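Local structure of nuclear hormone receptor FTZ-F1 (Drosophila melanogaster, 2XHS) at residues K37-Q42 and T109-G114. The protein is an orphan nuclear receptor of the NR5A group that probably regulates transcription, its ligand-binding domain binding a peptide of the partner protein Fushi tarazu. Numbering follows the deposited sequence.
Sequences KQTYNQ and TQLNNG
Thr39 meets both Leu111 and Asn113, its methyl making the apolar contact with the leucine and its carbonyl O lying beside the asparagine. Its CG2 lies equally near the two branches of the leucine, 3.9 Å from Leu111 CD1 and 3.9 Å from Leu111 CD2, and the two side chains cross at about a right angle, giving a small apolar contact between buried residues. Threonine suits this place because its methyl can meet the leucine while its hydroxyl bonds to a helix carbonyl. With chi1 at 59°, OG1 sits between the backbone N and the carbonyl carbon; it too lies beside the leucine, but its hydrogen bond goes back to the carbonyl O of Leu35, with a weak one to that of Gln36, so the hydroxyl is satisfied within its own helix. Leucine, branched at its end, offers two methyls to the one of Thr39.

Beyond the threonine the chain reverses in a type II beta turn from Thr39 to Gln42, closed by a weak hydrogen bond from Gln42 N to Thr39 O. Asn41, in the third position, has a positive phi of 61°, a conformation that asparagine tolerates better than most residues. The turn brings the carbonyl oxygens of Thr39 and Gln42 to one side of the amide of Asn113, whose CG lies 3.5 Å from Gln42 O and 3.7 Å from Thr39 O. A carboxamide suits a place beside two carbonyl oxygens because its NH2 end could donate to them, which the model does not settle.

The contact joins the end of helix 24-39 to the loop of the beta hairpin formed by strands 108-110 and 116-118, far from the centre of the ligand-binding domain. Leu50 of helix 47-67 also packs on Thr39, while backbone hydrogen bonds between Thr109 and Phe117 pair the two strands.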
loop_
_atom_site.group_PDB
_atom_site.type_symbol
_atom_site.label_atom_id
_atom_site.label_comp_id
_atom_site.label_asym_id
_atom_site.label_seq_id
_atom_site.Cartn_x
_atom_site.Cartn_y
_atom_site.Cartn_z
ATOM N N LYS A 37 10.041 19.286 5.287
ATOM C CA LYS A 37 9.259 20.403 5.732
ATOM C C LYS A 37 8.892 20.287 7.174
ATOM O O LYS A 37 8.832 21.262 7.871
ATOM C CB LYS A 37 8.015 20.538 4.903
ATOM C CG LYS A 37 7.025 21.427 5.507
ATOM C CD LYS A 37 5.958 21.763 4.537
ATOM C CE LYS A 37 4.954 22.656 5.165
ATOM N NZ LYS A 37 3.878 22.946 4.214
ATOM N N GLN A 38 8.605 19.095 7.627
ATOM C CA GLN A 38 8.200 18.947 8.993
ATOM C C GLN A 38 9.301 19.104 9.977
ATOM O O GLN A 38 9.058 19.243 11.136
ATOM C CB GLN A 38 7.494 17.627 9.223
ATOM C CG GLN A 38 6.154 17.512 8.565
ATOM C CD GLN A 38 5.230 18.618 8.906
ATOM O OE1 GLN A 38 4.732 18.684 10.001
ATOM N NE2 GLN A 38 4.966 19.477 7.961
ATOM N N THR A 39 10.530 19.016 9.538
ATOM C CA THR A 39 11.591 19.000 10.498
ATOM C C THR A 39 12.583 20.132 10.457
ATOM O O THR A 39 13.248 20.395 11.430
ATOM C CB THR A 39 12.324 17.716 10.346
ATOM O OG1 THR A 39 12.818 17.641 9.016
ATOM C CG2 THR A 39 11.395 16.602 10.530
ATOM N N TYR A 40 12.728 20.797 9.337
ATOM C CA TYR A 40 13.739 21.827 9.299
ATOM C C TYR A 40 13.395 22.953 10.239
ATOM O O TYR A 40 12.245 23.287 10.436
ATOM C CB TYR A 40 13.963 22.336 7.891
ATOM C CG TYR A 40 13.329 23.651 7.592
ATOM C CD1 TYR A 40 11.983 23.751 7.358
ATOM C CD2 TYR A 40 14.088 24.791 7.515
ATOM C CE1 TYR A 40 11.408 24.948 7.075
ATOM C CE2 TYR A 40 13.524 25.999 7.235
ATOM C CZ TYR A 40 12.180 26.075 7.013
ATOM O OH TYR A 40 11.614 27.293 6.732
ATOM N N ASN A 41 14.411 23.508 10.863
ATOM C CA ASN A 41 14.203 24.568 11.811
ATOM C C ASN A 41 13.346 24.160 12.979
ATOM O O ASN A 41 12.611 24.964 13.496
ATOM C CB ASN A 41 13.569 25.777 11.132
ATOM C CG ASN A 41 14.595 26.734 10.568
ATOM O OD1 ASN A 41 15.433 27.251 11.290
ATOM N ND2 ASN A 41 14.520 26.987 9.279
ATOM N N GLN A 42 13.405 22.911 13.380
ATOM C CA GLN A 42 12.657 22.501 14.541
ATOM C C GLN A 42 13.577 21.779 15.465
ATOM O O GLN A 42 14.246 20.889 15.057
ATOM C CB GLN A 42 11.529 21.598 14.124
ATOM C CG GLN A 42 10.398 22.331 13.516
ATOM C CD GLN A 42 9.456 22.795 14.546
ATOM O OE1 GLN A 42 9.310 22.164 15.576
ATOM N NE2 GLN A 42 8.774 23.886 14.279
ATOM N N THR A 109 16.742 7.330 8.247
ATOM C CA THR A 109 17.373 8.441 7.596
ATOM C C THR A 109 17.673 9.508 8.618
ATOM O O THR A 109 17.029 9.580 9.612
ATOM C CB THR A 109 16.479 8.984 6.526
ATOM O OG1 THR A 109 17.179 9.964 5.783
ATOM C CG2 THR A 109 15.323 9.627 7.123
ATOM N N GLN A 110 18.691 10.309 8.382
ATOM C CA GLN A 110 19.041 11.387 9.275
ATOM C C GLN A 110 18.201 12.553 8.879
ATOM O O GLN A 110 18.126 12.891 7.732
ATOM C CB GLN A 110 20.498 11.753 9.105
ATOM C CG GLN A 110 21.424 11.155 10.101
ATOM C CD GLN A 110 21.542 12.001 11.309
ATOM O OE1 GLN A 110 22.044 11.576 12.325
ATOM N NE2 GLN A 110 21.071 13.217 11.212
ATOM N N LEU A 111 17.579 13.183 9.841
ATOM C CA LEU A 111 16.620 14.201 9.555
ATOM C C LEU A 111 17.051 15.603 9.235
ATOM O O LEU A 111 16.228 16.388 8.837
ATOM C CB LEU A 111 15.646 14.265 10.685
ATOM C CG LEU A 111 14.465 13.363 10.482
ATOM C CD1 LEU A 111 13.589 13.561 11.635
ATOM C CD2 LEU A 111 13.781 13.772 9.250
ATOM N N ASN A 112 18.335 15.898 9.370
ATOM C CA ASN A 112 18.818 17.247 9.149
ATOM C C ASN A 112 18.534 17.951 10.453
ATOM O O ASN A 112 18.820 19.135 10.630
ATOM C CB ASN A 112 18.063 17.921 8.004
ATOM C CG ASN A 112 18.506 17.426 6.642
ATOM O OD1 ASN A 112 19.385 16.571 6.534
ATOM N ND2 ASN A 112 17.899 17.964 5.591
ATOM N N ASN A 113 17.967 17.178 11.371
ATOM C CA ASN A 113 17.705 17.628 12.696
ATOM C C ASN A 113 18.704 17.033 13.561
ATOM O O ASN A 113 18.829 17.417 14.673
ATOM C CB ASN A 113 16.406 17.059 13.172
ATOM C CG ASN A 113 15.385 18.067 13.285
ATOM O OD1 ASN A 113 15.511 19.127 12.721
ATOM N ND2 ASN A 113 14.359 17.773 14.023
ATOM N N GLY A 114 19.392 16.038 13.061
ATOM C CA GLY A 114 20.261 15.272 13.904
ATOM C C GLY A 114 19.367 14.265 14.563
ATOM O O GLY A 114 19.770 13.509 15.413
#